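PDB 4KP2: methanogen homoaconitase large subunit from Methanocaldococcus jannaschii, which forms part of a [4Fe-4S]-dependent hydro-lyase that converts (R)-homocitrate to homoisocitrate by way of cis-homoaconitate in 2-oxosuberate biosynthesis. Local coordinates for residues A296-P301 with N416-L421. Sequence-based numbering, arbitrary orientation.
Sequences AVPHHP and NSYIYL
Two backbone hydrogen bonds join A296 to L421 as a single antiparallel bridge of the hydrogen-bonded type: A296 N to L421 O, 2.8 Å, and the straighter L421 N to A296 O, 3.0 Å with 162° at the hydrogen. A CA-H...O contact adds to them, Y420 CA lying 3.3 Å from A296 O. Since Y418 and Y420 pair with C400, A296 binds the side of strand 418-421 turned away from strand 399-402; within this chain, 418-421 is outermost in its parallel sheet.

With CG anti to the carbonyl carbon, the Y420 ring turns one face to P298 CD, 3.5 Å from its centroid and 14° off the normal, a CH-pi contact. P298 CG also rests 3.2 Å from I419 O, and V297 CG1 touches Y420 CE2. After the cis P298-H299 peptide bond, the H299 and Y418 rings meet rim to rim, planes at 32°, with H299 CE1 3.6 Å from Y418 CD1.

On the strand face bearing L421, A296 CB abuts L421 CB at 3.7 Å. I419's side chain is about 9 Å from that of C386, a probable cluster ligand. N407 and K198 bind loop carbonyls; between the two segments, hydrogen bonding is confined to A296-L421, and nonpolar and ring contacts make up most of the rest.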
loop_
_atom_site.group_PDB
_atom_site.type_symbol
_atom_site.label_atom_id
_atom_site.label_comp_id
_atom_site.label_asym_id
_atom_site.label_seq_id
_atom_site.Cartn_x
_atom_site.Cartn_y
_atom_site.Cartn_z
ATOM N N ALA A 296 8.889 1.240 -24.384
ATOM C CA ALA A 296 9.035 2.677 -24.612
ATOM C C ALA A 296 10.127 3.294 -23.740
ATOM O O ALA A 296 10.167 3.071 -22.531
ATOM C CB ALA A 296 7.710 3.388 -24.385
ATOM N N VAL A 297 11.001 4.077 -24.364
ATOM C CA VAL A 297 12.123 4.696 -23.666
ATOM C C VAL A 297 11.820 6.155 -23.308
ATOM O O VAL A 297 10.967 6.784 -23.938
ATOM C CB VAL A 297 13.416 4.615 -24.511
ATOM C CG1 VAL A 297 13.675 3.178 -24.940
ATOM C CG2 VAL A 297 13.330 5.531 -25.722
ATOM N N PRO A 298 12.507 6.690 -22.281
ATOM C CA PRO A 298 12.352 8.091 -21.867
ATOM C C PRO A 298 12.565 9.072 -23.018
ATOM O O PRO A 298 13.366 8.791 -23.910
ATOM C CB PRO A 298 13.464 8.264 -20.830
ATOM C CG PRO A 298 13.626 6.921 -20.242
ATOM C CD PRO A 298 13.384 5.946 -21.358
ATOM N N HIS A 299 11.865 10.205 -22.998
ATOM C CA HIS A 299 10.922 10.529 -21.930
ATOM C C HIS A 299 9.514 10.738 -22.474
ATOM O O HIS A 299 8.770 11.583 -21.980
ATOM C CB HIS A 299 11.368 11.789 -21.185
ATOM C CG HIS A 299 12.694 11.655 -20.505
ATOM N ND1 HIS A 299 12.822 11.234 -19.199
ATOM C CD2 HIS A 299 13.951 11.890 -20.949
ATOM C CE1 HIS A 299 14.101 11.214 -18.868
ATOM N NE2 HIS A 299 14.807 11.608 -19.912
ATOM N N HIS A 300 9.154 9.971 -23.498
ATOM C CA HIS A 300 7.844 10.111 -24.122
ATOM C C HIS A 300 7.290 8.759 -24.561
ATOM O O HIS A 300 8.050 7.863 -24.928
ATOM C CB HIS A 300 7.920 11.062 -25.317
ATOM C CG HIS A 300 8.359 12.450 -24.961
ATOM N ND1 HIS A 300 9.685 12.819 -24.911
ATOM C CD2 HIS A 300 7.646 13.553 -24.636
ATOM C CE1 HIS A 300 9.772 14.094 -24.572
ATOM N NE2 HIS A 300 8.549 14.562 -24.399
ATOM N N PRO A 301 5.955 8.611 -24.524
ATOM C CA PRO A 301 5.291 7.367 -24.930
ATOM C C PRO A 301 5.486 7.048 -26.409
ATOM O O PRO A 301 5.234 5.913 -26.816
ATOM C CB PRO A 301 3.811 7.654 -24.652
ATOM C CG PRO A 301 3.814 8.737 -23.633
ATOM C CD PRO A 301 5.001 9.585 -23.968
ATOM N N ASN A 416 15.484 14.021 -12.661
ATOM C CA ASN A 416 16.552 13.291 -13.333
ATOM C C ASN A 416 16.364 11.781 -13.242
ATOM O O ASN A 416 17.319 11.019 -13.386
ATOM C CB ASN A 416 17.915 13.695 -12.771
ATOM C CG ASN A 416 18.210 15.170 -12.963
ATOM O OD1 ASN A 416 17.777 15.779 -13.942
ATOM N ND2 ASN A 416 18.950 15.752 -12.027
ATOM N N SER A 417 15.128 11.359 -12.999
ATOM C CA SER A 417 14.798 9.940 -12.947
ATOM C C SER A 417 14.330 9.457 -14.316
ATOM O O SER A 417 14.019 10.262 -15.194
ATOM C CB SER A 417 13.724 9.674 -11.893
ATOM O OG SER A 417 12.564 10.452 -12.135
ATOM N N TYR A 418 14.278 8.141 -14.495
ATOM C CA TYR A 418 13.943 7.568 -15.794
ATOM C C TYR A 418 12.829 6.532 -15.704
ATOM O O TYR A 418 12.744 5.775 -14.736
ATOM C CB TYR A 418 15.184 6.951 -16.437
ATOM C CG TYR A 418 16.339 7.916 -16.567
ATOM C CD1 TYR A 418 16.462 8.737 -17.681
ATOM C CD2 TYR A 418 17.306 8.011 -15.574
ATOM C CE1 TYR A 418 17.517 9.621 -17.803
ATOM C CE2 TYR A 418 18.363 8.891 -15.686
ATOM C CZ TYR A 418 18.464 9.694 -16.802
ATOM O OH TYR A 418 19.517 10.572 -16.915
ATOM N N ILE A 419 11.979 6.506 -16.727
ATOM C CA ILE A 419 10.852 5.582 -16.779
ATOM C C ILE A 419 10.830 4.828 -18.105
ATOM O O ILE A 419 11.069 5.408 -19.161
ATOM C CB ILE A 419 9.511 6.325 -16.609
ATOM C CG1 ILE A 419 9.509 7.142 -15.317
ATOM C CG2 ILE A 419 8.339 5.350 -16.624
ATOM C CD1 ILE A 419 8.236 7.922 -15.098
ATOM N N TYR A 420 10.553 3.530 -18.043
ATOM C CA TYR A 420 10.379 2.724 -19.245
ATOM C C TYR A 420 9.011 2.052 -19.219
ATOM O O TYR A 420 8.566 1.572 -18.176
ATOM C CB TYR A 420 11.482 1.670 -19.357
ATOM C CG TYR A 420 12.842 2.221 -19.723
ATOM C CD1 TYR A 420 13.620 2.884 -18.786
ATOM C CD2 TYR A 420 13.353 2.063 -21.005
ATOM C CE1 TYR A 420 14.866 3.384 -19.114
ATOM C CE2 TYR A 420 14.599 2.560 -21.344
ATOM C CZ TYR A 420 15.351 3.220 -20.393
ATOM O OH TYR A 420 16.591 3.717 -20.720
ATOM N N LEU A 421 8.344 2.022 -20.368
ATOM C CA LEU A 421 7.011 1.433 -20.462
ATOM C C LEU A 421 7.048 0.095 -21.192
ATOM O O LEU A 421 7.665 -0.023 -22.249
ATOM C CB LEU A 421 6.055 2.387 -21.177
ATOM C CG LEU A 421 5.864 3.766 -20.547
ATOM C CD1 LEU A 421 4.936 4.614 -21.399
ATOM C CD2 LEU A 421 5.325 3.632 -19.133
#